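Local coordinates for protein seryl-tRNA synthetase, cytoplasmic (Candida albicans, PDB 3QO8) that catalyses the two-step attachment of serine to tRNA(Ser), first activating the amino acid with ATP to seryl-adenylate and then transferring it to the tRNA acceptor end, at residues G174-F179 / I292-A297; C277-A282 / F298-Q303. All coordinates share one frame; numbering follows the deposited sequence.

Contact 1 of 2, residues G174-F179 / I292-A297. With SSA (5'-O-(N-(L-seryl)-sulfamoyl)adenosine), chain B.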
ATOM      1  N   GLY A 174      11.193   8.344  -6.082  1.00 24.54           N
ATOM      2  CA  GLY A 174      12.557   7.847  -6.234  1.00 26.26           C
ATOM      3  C   GLY A 174      12.598   6.778  -7.314  1.00 23.94           C
ATOM      4  O   GLY A 174      11.620   6.578  -8.038  1.00 21.37           O
ATOM      5  N   HIS A 175      13.724   6.075  -7.417  1.00 21.73           N
ATOM      6  CA  HIS A 175      13.924   5.096  -8.487  1.00 19.98           C
ATOM      7  C   HIS A 175      12.807   4.070  -8.618  1.00 17.54           C
ATOM      8  O   HIS A 175      12.318   3.540  -7.621  1.00 15.30           O
ATOM      9  CB  HIS A 175      15.277   4.392  -8.321  1.00 33.92           C
ATOM     10  CG  HIS A 175      16.453   5.274  -8.616  1.00 56.25           C
ATOM     11  ND1 HIS A 175      16.409   6.283  -9.556  1.00 63.91           N
ATOM     12  CD2 HIS A 175      17.702   5.304  -8.091  1.00 63.15           C
ATOM     13  CE1 HIS A 175      17.582   6.890  -9.602  1.00 66.86           C
ATOM     14  NE2 HIS A 175      18.384   6.317  -8.723  1.00 64.85           N
ATOM     15  N   ARG A 176      12.439   3.786  -9.867  1.00 16.73           N
ATOM     16  CA  ARG A 176      11.355   2.866 -10.226  1.00 18.91           C
ATOM     17  C   ARG A 176       9.950   3.397  -9.913  1.00 20.38           C
ATOM     18  O   ARG A 176       8.964   2.711 -10.183  1.00 20.25           O
ATOM     19  CB  ARG A 176      11.540   1.478  -9.599  1.00 17.41           C
ATOM     20  CG  ARG A 176      12.933   0.879  -9.814  1.00 24.66           C
ATOM     21  CD  ARG A 176      12.972  -0.542  -9.284  1.00 33.63           C
ATOM     22  NE  ARG A 176      14.309  -1.145  -9.347  1.00 36.48           N
ATOM     23  CZ  ARG A 176      14.793  -1.776 -10.411  1.00 37.87           C
ATOM     24  NH1 ARG A 176      16.016  -2.301 -10.370  1.00 47.54           N
ATOM     25  NH2 ARG A 176      14.065  -1.877 -11.519  1.00 29.63           N
ATOM     26  N   GLY A 177       9.852   4.603  -9.366  1.00 17.97           N
ATOM     27  CA  GLY A 177       8.542   5.158  -9.039  1.00 18.07           C
ATOM     28  C   GLY A 177       7.724   5.436 -10.282  1.00 19.23           C
ATOM     29  O   GLY A 177       8.285   5.802 -11.297  1.00 18.49           O
ATOM     30  N   TYR A 178       6.399   5.288 -10.211  1.00 17.44           N
ATOM     31  CA  TYR A 178       5.561   5.550 -11.380  1.00 17.25           C
ATOM     32  C   TYR A 178       4.134   5.896 -11.005  1.00 15.00           C
ATOM     33  O   TYR A 178       3.638   5.476  -9.954  1.00 16.03           O
ATOM     34  CB  TYR A 178       5.518   4.332 -12.318  1.00 13.58           C
ATOM     35  CG  TYR A 178       4.890   3.100 -11.689  1.00 16.91           C
ATOM     36  CD1 TYR A 178       3.567   2.751 -11.954  1.00 18.54           C
ATOM     37  CD2 TYR A 178       5.622   2.288 -10.828  1.00 17.25           C
ATOM     38  CE1 TYR A 178       2.994   1.621 -11.374  1.00 22.51           C
ATOM     39  CE2 TYR A 178       5.058   1.159 -10.251  1.00 17.50           C
ATOM     40  CZ  TYR A 178       3.749   0.830 -10.527  1.00 20.51           C
ATOM     41  OH  TYR A 178       3.200  -0.300  -9.957  1.00 17.96           O
ATOM     42  N   PHE A 179       3.490   6.663 -11.880  1.00 15.28           N
ATOM     43  CA  PHE A 179       2.035   6.796 -11.887  1.00 14.45           C
ATOM     44  C   PHE A 179       1.547   5.980 -13.072  1.00 18.93           C
ATOM     45  O   PHE A 179       2.227   5.936 -14.094  1.00 18.38           O
ATOM     46  CB  PHE A 179       1.628   8.236 -12.166  1.00 14.46           C
ATOM     47  CG  PHE A 179       1.911   9.199 -11.046  1.00 19.11           C
ATOM     48  CD1 PHE A 179       0.862   9.742 -10.306  1.00 14.23           C
ATOM     49  CD2 PHE A 179       3.213   9.597 -10.760  1.00 19.99           C
ATOM     50  CE1 PHE A 179       1.106  10.648  -9.282  1.00 18.79           C
ATOM     51  CE2 PHE A 179       3.468  10.502  -9.738  1.00 21.74           C
ATOM     52  CZ  PHE A 179       2.411  11.033  -8.992  1.00 19.89           C
ATOM     53  N   ILE A 292       7.514  -0.746 -16.063  1.00 17.10           N
ATOM     54  CA  ILE A 292       6.872  -1.228 -14.838  1.00 14.97           C
ATOM     55  C   ILE A 292       7.038  -2.745 -14.737  1.00 20.15           C
ATOM     56  O   ILE A 292       6.194  -3.447 -14.168  1.00 18.80           O
ATOM     57  CB  ILE A 292       5.371  -0.855 -14.792  1.00 16.70           C
ATOM     58  CG1 ILE A 292       4.653  -1.337 -16.056  1.00 14.04           C
ATOM     59  CG2 ILE A 292       5.211   0.650 -14.632  1.00 22.13           C
ATOM     60  CD1 ILE A 292       3.149  -1.110 -16.021  1.00 14.00           C
ATOM     61  N   PHE A 293       8.135  -3.241 -15.303  1.00 16.64           N
ATOM     62  CA  PHE A 293       8.424  -4.666 -15.294  1.00 14.84           C
ATOM     63  C   PHE A 293       8.952  -5.083 -13.941  1.00 16.33           C
ATOM     64  O   PHE A 293       8.553  -6.108 -13.404  1.00 15.05           O
ATOM     65  CB  PHE A 293       9.446  -5.030 -16.391  1.00 19.08           C
ATOM     66  CG  PHE A 293       9.825  -6.494 -16.399  1.00 20.52           C
ATOM     67  CD1 PHE A 293       9.140  -7.398 -17.199  1.00 19.74           C
ATOM     68  CD2 PHE A 293      10.844  -6.965 -15.587  1.00 20.75           C
ATOM     69  CE1 PHE A 293       9.483  -8.745 -17.204  1.00 16.53           C
ATOM     70  CE2 PHE A 293      11.186  -8.308 -15.582  1.00 21.43           C
ATOM     71  CZ  PHE A 293      10.499  -9.201 -16.395  1.00 19.21           C
ATOM     72  N   ARG A 294       9.870  -4.292 -13.399  1.00 15.48           N
ATOM     73  CA  ARG A 294      10.424  -4.566 -12.087  1.00 15.96           C
ATOM     74  C   ARG A 294      10.365  -3.290 -11.277  1.00 19.53           C
ATOM     75  O   ARG A 294      11.150  -2.367 -11.513  1.00 18.45           O
ATOM     76  CB  ARG A 294      11.887  -5.033 -12.172  1.00 15.94           C
ATOM     77  CG  ARG A 294      12.465  -5.323 -10.790  1.00 19.60           C
ATOM     78  CD  ARG A 294      13.926  -5.788 -10.829  1.00 29.77           C
ATOM     79  NE  ARG A 294      14.060  -7.049 -11.537  1.00 41.04           N
ATOM     80  CZ  ARG A 294      13.742  -8.236 -11.024  1.00 54.47           C
ATOM     81  NH1 ARG A 294      13.271  -8.324  -9.783  1.00 53.80           N
ATOM     82  NH2 ARG A 294      13.897  -9.335 -11.754  1.00 55.85           N
ATOM     83  N   VAL A 295       9.423  -3.234 -10.337  1.00 16.41           N
ATOM     84  CA  VAL A 295       9.157  -2.008  -9.583  1.00 13.44           C
ATOM     85  C   VAL A 295       9.100  -2.298  -8.094  1.00 14.81           C
ATOM     86  O   VAL A 295       9.218  -3.448  -7.685  1.00 17.87           O
ATOM     87  CB  VAL A 295       7.834  -1.360 -10.037  1.00 16.51           C
ATOM     88  CG1 VAL A 295       7.994  -0.731 -11.434  1.00 17.29           C
ATOM     89  CG2 VAL A 295       6.705  -2.402 -10.026  1.00 16.52           C
ATOM     90  N   HIS A 296       8.929  -1.256  -7.276  1.00 12.82           N
ATOM     91  CA  HIS A 296       8.906  -1.425  -5.817  1.00 11.65           C
ATOM     92  C   HIS A 296       7.496  -1.697  -5.279  1.00 15.59           C
ATOM     93  O   HIS A 296       7.347  -2.153  -4.155  1.00 18.78           O
ATOM     94  CB  HIS A 296       9.478  -0.188  -5.107  1.00 14.14           C
ATOM     95  CG  HIS A 296      10.951  -0.003  -5.319  1.00 17.40           C
ATOM     96  ND1 HIS A 296      11.889  -0.908  -4.863  1.00 20.61           N
ATOM     97  CD2 HIS A 296      11.644   0.974  -5.950  1.00 21.71           C
ATOM     98  CE1 HIS A 296      13.099  -0.499  -5.214  1.00 22.48           C
ATOM     99  NE2 HIS A 296      12.977   0.642  -5.868  1.00 24.81           N
ATOM    100  N   ALA A 297       6.479  -1.400  -6.083  1.00 12.73           N
ATOM    101  CA  ALA A 297       5.072  -1.568  -5.686  1.00 14.86           C
ATOM    102  C   ALA A 297       4.308  -2.058  -6.898  1.00 12.29           C
ATOM    103  O   ALA A 297       4.446  -1.495  -7.986  1.00 16.05           O
ATOM    104  CB  ALA A 297       4.475  -0.223  -5.190  1.00 16.50           C
TER
HETATM  105  N10 SSA B 486       3.600 -15.670  -3.681  1.00 14.59           N
HETATM  106  CA  SSA B 486       4.503 -16.106  -4.745  1.00 22.33           C
HETATM  107  CB  SSA B 486       3.699 -16.517  -5.978  1.00 20.82           C
HETATM  108  OG  SSA B 486       3.104 -15.361  -6.601  1.00 20.31           O
HETATM  109  C9  SSA B 486       5.464 -15.006  -5.099  1.00 23.30           C
HETATM  110  O9  SSA B 486       5.366 -13.887  -4.609  1.00 18.85           O
HETATM  111  N8  SSA B 486       6.412 -15.321  -5.975  1.00 16.25           N
HETATM  112  S1  SSA B 486       7.328 -14.226  -6.701  1.00 20.78           S
HETATM  113  O1S SSA B 486       8.267 -13.598  -5.816  1.00 18.88           O
HETATM  114  O2S SSA B 486       8.020 -14.860  -7.774  1.00 19.97           O
HETATM  115  O5' SSA B 486       6.431 -13.144  -7.332  1.00 18.15           O
HETATM  116  C5' SSA B 486       5.357 -13.492  -8.188  1.00 15.62           C
HETATM  117  C4' SSA B 486       5.407 -12.618  -9.446  1.00 18.17           C
HETATM  118  O4' SSA B 486       5.315 -11.217  -9.161  1.00 18.07           O
HETATM  119  C3' SSA B 486       6.692 -12.751 -10.232  1.00 17.98           C
HETATM  120  O3' SSA B 486       6.674 -13.963 -11.001  1.00 17.45           O
HETATM  121  C2' SSA B 486       6.642 -11.486 -11.081  1.00 19.10           C
HETATM  122  O2' SSA B 486       5.749 -11.667 -12.197  1.00 18.77           O
HETATM  123  C1' SSA B 486       6.011 -10.459 -10.141  1.00 15.27           C
HETATM  124  N9  SSA B 486       7.061  -9.651  -9.486  1.00 18.06           N
HETATM  125  C8  SSA B 486       7.948 -10.068  -8.569  1.00 17.51           C
HETATM  126  N7  SSA B 486       8.744  -9.029  -8.234  1.00 17.60           N
HETATM  127  C5  SSA B 486       8.334  -7.964  -8.948  1.00 20.02           C
HETATM  128  C6  SSA B 486       8.752  -6.649  -9.014  1.00 18.94           C
HETATM  129  N6  SSA B 486       9.788  -6.250  -8.244  1.00 15.67           N
HETATM  130  N1  SSA B 486       8.118  -5.791  -9.847  1.00 15.97           N
HETATM  131  C2  SSA B 486       7.095  -6.207 -10.603  1.00 19.65           C
HETATM  132  N3  SSA B 486       6.661  -7.473 -10.550  1.00 16.94           N
HETATM  133  C4  SSA B 486       7.277  -8.364  -9.740  1.00 16.74           C
HETATM  134  O   HOH W   1       8.024   1.365  -7.947  1.00 19.74           O
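Tyr178 OH donates a hydrogen bond to Ala297 O at 2.6 Å. The donor is somewhat tilted from the plane of that carbonyl. Arg176 supplies the second direct bond, from NH2 to Arg294 O at 3.0 Å. It is bent, with an N-H...O angle of 132°, and the donor stands above the carbonyl plane. Arg176 NH1 is bonded to the carbonyls of Ser284 and Lys287. A water joins the two backbones, donating to Arg176 O and accepting from His296 N.

Residues Gly174 to Gly177 form a type II beta turn just after helix 166-173. This turn packs behind the loop that reads the adenine in this class II synthetase core. The Val295 backbone makes two hydrogen bonds to the base: its N donates to N1 of the seryl-adenylate analogue at 2.9 Å, nearly straight at 170°, and its O accepts from N6. The bonds from Arg176, to Arg294 O, and from the water, to His296 N, reach the backbone on either side of Val295 in sequence. The Arg294 guanidinium turns to Glu281 and Asp288, with which it forms salt bridges.

The Arg176 chain is extended, with CD anti to CB (chi2 -174°). This CD lies over the face of the His296 imidazole, 4.0 Å from the ring centroid, a CH-pi contact. His175 O meets the edge of the same ring, 3.1 Å from His296 CD2, while His296 ND1 is bonded to Arg279 O. Ile292 CG2 covers one face of the Tyr178 ring, 3.9 Å from its centroid. Val295 CG1 approaches that ring obliquely, 3.7 Å from Tyr178 CE2.

Contact 2 of 2, residues C277-A282 / F298-Q303; sequences CFRREA and FEKIEQ. With SSA (5'-O-(N-(L-seryl)-sulfamoyl)adenosine), chain B.
Cys277 and Phe298 form an antiparallel hydrogen-bonded pair, with their CA atoms 5.3 Å apart. Cys277 N donates to Phe298 O at 2.7 Å, and Phe298 N donates to Cys277 O at 3.0 Å. The strand 269-278 ends just past this pair, while 298-303 runs on as strand. Both side chains point to the same face of the sheet, the one that carries the ligand.

Phe298 CG sits between the backbone N and the carbonyl carbon (chi1 63°), which places the ring between Cys277 CB and the adenine. Cys277 CB lies over one face, 3.8 Å from the Phe298 ring centroid, a CH-pi contact. The Cys277 sulfur is more oblique to the ring and also touches Lys300 CB. The opposite face takes the adenine, whose C5 is 3.4 Å from Phe298 CE2.

The strands belong to the largely antiparallel sheet of the class II synthetase core. With the loop between them they form class II motif 2, whose arginine and phenylalanine commonly hold the ATP phosphate and adenine. Here Arg279 NE comes to the edge of Phe298, 3.7 Å from CZ, and the guanidinium plane is turned 59° from the ring. NE itself is bonded to Ala245 O. Arg279 NH1 grips sulfamoyl O1S at 2.8 Å, and NH2 bonds O9 of the seryl carbonyl. In the natural adenylate its positive charge would probably offset the negative charge of the phosphate, whose place the sulfamoyl takes here. Glu281 OE1 receives a weak bond from adenine N6.

Farther along the strand, Glu302 takes the serine end: OE1 accepts from the seryl hydroxyl OG, and OE2 from the amino nitrogen N10, at 2.7 Å. Lys300 NZ forms a salt bridge with Glu302 OE1, approaching from above the carboxylate plane. It also bonds Thr246 OG1.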
ATOM      1  N   CYS A 277       1.761  -5.162  -3.506  1.00 12.98           N
ATOM      2  CA  CYS A 277       2.959  -5.864  -3.052  1.00 14.13           C
ATOM      3  C   CYS A 277       4.114  -4.887  -3.092  1.00 13.82           C
ATOM      4  O   CYS A 277       4.232  -4.104  -4.032  1.00 18.60           O
ATOM      5  CB  CYS A 277       3.263  -7.054  -3.978  1.00 10.42           C
ATOM      6  SG  CYS A 277       1.849  -8.185  -4.167  1.00 16.79           S
ATOM      7  N   PHE A 278       4.975  -4.939  -2.081  1.00 12.25           N
ATOM      8  CA  PHE A 278       6.051  -3.952  -1.947  1.00 12.12           C
ATOM      9  C   PHE A 278       7.379  -4.661  -1.755  1.00 19.00           C
ATOM     10  O   PHE A 278       7.506  -5.513  -0.873  1.00 15.37           O
ATOM     11  CB  PHE A 278       5.747  -3.013  -0.766  1.00 12.57           C
ATOM     12  CG  PHE A 278       4.398  -2.355  -0.875  1.00 19.38           C
ATOM     13  CD1 PHE A 278       4.254  -1.141  -1.531  1.00 20.04           C
ATOM     14  CD2 PHE A 278       3.264  -2.985  -0.373  1.00 16.03           C
ATOM     15  CE1 PHE A 278       2.992  -0.554  -1.667  1.00 15.20           C
ATOM     16  CE2 PHE A 278       2.015  -2.407  -0.506  1.00 20.01           C
ATOM     17  CZ  PHE A 278       1.882  -1.189  -1.142  1.00 18.81           C
ATOM     18  N   ARG A 279       8.363  -4.320  -2.588  1.00 12.28           N
ATOM     19  CA  ARG A 279       9.652  -4.978  -2.521  1.00 16.51           C
ATOM     20  C   ARG A 279      10.788  -3.979  -2.689  1.00 17.29           C
ATOM     21  O   ARG A 279      10.784  -3.182  -3.613  1.00 17.62           O
ATOM     22  CB  ARG A 279       9.731  -6.061  -3.593  1.00 18.23           C
ATOM     23  CG  ARG A 279       8.610  -7.071  -3.482  1.00 20.42           C
ATOM     24  CD  ARG A 279       8.818  -8.248  -4.415  1.00 19.37           C
ATOM     25  NE  ARG A 279       7.698  -9.173  -4.310  1.00 20.61           N
ATOM     26  CZ  ARG A 279       7.713 -10.426  -4.754  1.00 20.19           C
ATOM     27  NH1 ARG A 279       8.813 -10.926  -5.334  1.00 17.57           N
ATOM     28  NH2 ARG A 279       6.628 -11.185  -4.601  1.00 20.40           N
ATOM     29  N   ARG A 280      11.747  -4.021  -1.772  1.00 15.25           N
ATOM     30  CA  ARG A 280      12.907  -3.137  -1.836  1.00 18.85           C
ATOM     31  C   ARG A 280      13.802  -3.436  -3.036  1.00 24.99           C
ATOM     32  O   ARG A 280      14.484  -2.543  -3.529  1.00 24.11           O
ATOM     33  CB  ARG A 280      13.708  -3.218  -0.533  1.00 23.17           C
ATOM     34  CG  ARG A 280      12.932  -2.686   0.691  1.00 28.66           C
ATOM     35  CD  ARG A 280      13.835  -2.576   1.920  1.00 30.57           C
ATOM     36  NE  ARG A 280      15.072  -1.879   1.591  1.00 34.87           N
ATOM     37  CZ  ARG A 280      16.288  -2.371   1.823  1.00 45.69           C
ATOM     38  NH1 ARG A 280      16.427  -3.556   2.406  1.00 42.33           N
ATOM     39  NH2 ARG A 280      17.362  -1.674   1.476  1.00 41.71           N
ATOM     40  N   GLU A 281      13.780  -4.683  -3.513  1.00 19.95           N
ATOM     41  CA  GLU A 281      14.644  -5.099  -4.616  1.00 25.98           C
ATOM     42  C   GLU A 281      16.055  -4.596  -4.351  1.00 31.67           C
ATOM     43  O   GLU A 281      16.712  -4.050  -5.239  1.00 31.46           O
ATOM     44  CB  GLU A 281      14.127  -4.537  -5.938  1.00 24.57           C
ATOM     45  CG  GLU A 281      12.720  -5.045  -6.305  1.00 23.98           C
ATOM     46  CD  GLU A 281      12.726  -6.520  -6.701  1.00 30.42           C
ATOM     47  OE1 GLU A 281      11.760  -7.248  -6.382  1.00 26.89           O
ATOM     48  OE2 GLU A 281      13.702  -6.955  -7.341  1.00 34.40           O
ATOM     49  N   ALA A 282      16.505  -4.765  -3.112  1.00 30.20           N
ATOM     50  CA  ALA A 282      17.752  -4.161  -2.659  1.00 40.40           C
ATOM     51  C   ALA A 282      18.979  -4.735  -3.368  1.00 53.23           C
ATOM     52  O   ALA A 282      20.008  -4.068  -3.474  1.00 57.93           O
ATOM     53  CB  ALA A 282      17.887  -4.292  -1.143  1.00 39.08           C
ATOM     54  N   PHE A 298       3.542  -3.129  -6.739  1.00 13.08           N
ATOM     55  CA  PHE A 298       2.766  -3.670  -7.854  1.00 14.12           C
ATOM     56  C   PHE A 298       1.574  -4.437  -7.313  1.00 14.66           C
ATOM     57  O   PHE A 298       1.551  -4.790  -6.126  1.00 13.19           O
ATOM     58  CB  PHE A 298       3.643  -4.556  -8.782  1.00 14.10           C
ATOM     59  CG  PHE A 298       4.213  -5.785  -8.112  1.00 16.25           C
ATOM     60  CD1 PHE A 298       3.543  -6.997  -8.164  1.00 14.43           C
ATOM     61  CD2 PHE A 298       5.428  -5.725  -7.437  1.00 14.04           C
ATOM     62  CE1 PHE A 298       4.080  -8.139  -7.552  1.00 17.75           C
ATOM     63  CE2 PHE A 298       5.956  -6.836  -6.807  1.00 17.51           C
ATOM     64  CZ  PHE A 298       5.294  -8.052  -6.866  1.00 18.86           C
ATOM     65  N   GLU A 299       0.569  -4.654  -8.157  1.00 14.90           N
ATOM     66  CA  GLU A 299      -0.583  -5.474  -7.760  1.00 13.66           C
ATOM     67  C   GLU A 299      -0.437  -6.920  -8.230  1.00 17.20           C
ATOM     68  O   GLU A 299       0.195  -7.185  -9.249  1.00 13.13           O
ATOM     69  CB  GLU A 299      -1.892  -4.879  -8.297  1.00 10.12           C
ATOM     70  CG  GLU A 299      -2.323  -3.582  -7.553  1.00 14.36           C
ATOM     71  CD  GLU A 299      -1.369  -2.428  -7.814  1.00 21.32           C
ATOM     72  OE1 GLU A 299      -1.285  -1.981  -8.975  1.00 18.53           O
ATOM     73  OE2 GLU A 299      -0.705  -1.969  -6.862  1.00 19.21           O
ATOM     74  N   LYS A 300      -1.034  -7.854  -7.496  1.00 14.77           N
ATOM     75  CA  LYS A 300      -0.926  -9.261  -7.862  1.00 12.73           C
ATOM     76  C   LYS A 300      -2.167 -10.024  -7.422  1.00 13.83           C
ATOM     77  O   LYS A 300      -2.602  -9.918  -6.264  1.00 14.32           O
ATOM     78  CB  LYS A 300       0.342  -9.894  -7.253  1.00  9.70           C
ATOM     79  CG  LYS A 300       0.540 -11.394  -7.624  1.00  9.40           C
ATOM     80  CD  LYS A 300       1.967 -11.918  -7.270  1.00  9.64           C
ATOM     81  CE  LYS A 300       2.326 -11.685  -5.784  1.00 17.20           C
ATOM     82  NZ  LYS A 300       1.263 -12.164  -4.851  1.00 14.75           N
ATOM     83  N   ILE A 301      -2.743 -10.762  -8.362  1.00 12.74           N
ATOM     84  CA  ILE A 301      -3.722 -11.790  -8.058  1.00 14.68           C
ATOM     85  C   ILE A 301      -2.975 -13.105  -7.827  1.00 20.35           C
ATOM     86  O   ILE A 301      -2.254 -13.590  -8.702  1.00 16.15           O
ATOM     87  CB  ILE A 301      -4.755 -11.961  -9.190  1.00 16.50           C
ATOM     88  CG1 ILE A 301      -5.447 -10.617  -9.485  1.00 18.18           C
ATOM     89  CG2 ILE A 301      -5.768 -13.051  -8.819  1.00 13.51           C
ATOM     90  CD1 ILE A 301      -6.008  -9.929  -8.236  1.00 16.09           C
ATOM     91  N   GLU A 302      -3.184 -13.671  -6.643  1.00 18.70           N
ATOM     92  CA  GLU A 302      -2.449 -14.809  -6.124  1.00 18.25           C
ATOM     93  C   GLU A 302      -3.389 -16.007  -5.957  1.00 24.39           C
ATOM     94  O   GLU A 302      -4.520 -15.853  -5.489  1.00 19.93           O
ATOM     95  CB  GLU A 302      -1.914 -14.426  -4.731  1.00 14.31           C
ATOM     96  CG  GLU A 302      -1.121 -15.519  -4.021  1.00 19.46           C
ATOM     97  CD  GLU A 302       0.285 -15.689  -4.589  1.00 20.09           C
ATOM     98  OE1 GLU A 302       0.596 -15.028  -5.608  1.00 16.42           O
ATOM     99  OE2 GLU A 302       1.082 -16.474  -4.008  1.00 16.97           O
ATOM    100  N   GLN A 303      -2.931 -17.197  -6.332  1.00 18.41           N
ATOM    101  CA  GLN A 303      -3.621 -18.427  -5.933  1.00 15.47           C
ATOM    102  C   GLN A 303      -3.035 -18.904  -4.615  1.00 19.62           C
ATOM    103  O   GLN A 303      -1.820 -19.076  -4.501  1.00 19.41           O
ATOM    104  CB  GLN A 303      -3.389 -19.547  -6.952  1.00 18.16           C
ATOM    105  CG  GLN A 303      -3.885 -19.276  -8.336  1.00 17.42           C
ATOM    106  CD  GLN A 303      -3.628 -20.467  -9.241  1.00 22.37           C
ATOM    107  OE1 GLN A 303      -4.202 -21.534  -9.048  1.00 19.47           O
ATOM    108  NE2 GLN A 303      -2.743 -20.295 -10.214  1.00 19.72           N
TER
HETATM  109  N10 SSA B 486       3.600 -15.670  -3.681  1.00 14.59           N
HETATM  110  CA  SSA B 486       4.503 -16.106  -4.745  1.00 22.33           C
HETATM  111  CB  SSA B 486       3.699 -16.517  -5.978  1.00 20.82           C
HETATM  112  OG  SSA B 486       3.104 -15.361  -6.601  1.00 20.31           O
HETATM  113  C9  SSA B 486       5.464 -15.006  -5.099  1.00 23.30           C
HETATM  114  O9  SSA B 486       5.366 -13.887  -4.609  1.00 18.85           O
HETATM  115  N8  SSA B 486       6.412 -15.321  -5.975  1.00 16.25           N
HETATM  116  S1  SSA B 486       7.328 -14.226  -6.701  1.00 20.78           S
HETATM  117  O1S SSA B 486       8.267 -13.598  -5.816  1.00 18.88           O
HETATM  118  O2S SSA B 486       8.020 -14.860  -7.774  1.00 19.97           O
HETATM  119  O5' SSA B 486       6.431 -13.144  -7.332  1.00 18.15           O
HETATM  120  C5' SSA B 486       5.357 -13.492  -8.188  1.00 15.62           C
HETATM  121  C4' SSA B 486       5.407 -12.618  -9.446  1.00 18.17           C
HETATM  122  O4' SSA B 486       5.315 -11.217  -9.161  1.00 18.07           O
HETATM  123  C3' SSA B 486       6.692 -12.751 -10.232  1.00 17.98           C
HETATM  124  O3' SSA B 486       6.674 -13.963 -11.001  1.00 17.45           O
HETATM  125  C2' SSA B 486       6.642 -11.486 -11.081  1.00 19.10           C
HETATM  126  O2' SSA B 486       5.749 -11.667 -12.197  1.00 18.77           O
HETATM  127  C1' SSA B 486       6.011 -10.459 -10.141  1.00 15.27           C
HETATM  128  N9  SSA B 486       7.061  -9.651  -9.486  1.00 18.06           N
HETATM  129  C8  SSA B 486       7.948 -10.068  -8.569  1.00 17.51           C
HETATM  130  N7  SSA B 486       8.744  -9.029  -8.234  1.00 17.60           N
HETATM  131  C5  SSA B 486       8.334  -7.964  -8.948  1.00 20.02           C
HETATM  132  C6  SSA B 486       8.752  -6.649  -9.014  1.00 18.94           C
HETATM  133  N6  SSA B 486       9.788  -6.250  -8.244  1.00 15.67           N
HETATM  134  N1  SSA B 486       8.118  -5.791  -9.847  1.00 15.97           N
HETATM  135  C2  SSA B 486       7.095  -6.207 -10.603  1.00 19.65           C
HETATM  136  N3  SSA B 486       6.661  -7.473 -10.550  1.00 16.94           N
HETATM  137  C4  SSA B 486       7.277  -8.364  -9.740  1.00 16.74           C

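The centres of contacts 1 and 2 lie 11 Å apart, and both touch the same bound analogue. Their segments alternate along the chain: 174-179, 277-282, 292-297, then 298-303. The first comes from the turn after helix 166-173, about a hundred residues before the others. The last two are consecutive: Ala297 ends the adenine loop of contact 1 and begins strand 297-307, which pairs with strand 269-278 in contact 2, within the catalytic core sheet. Polar bonds join the two contacts, and Ala297 CB packs on Phe278 CD1. Contact 1 thus serves the adenine, while contact 2 spans adenine, sulfamoyl and serine. Each also reaches the second subunit of the dimer.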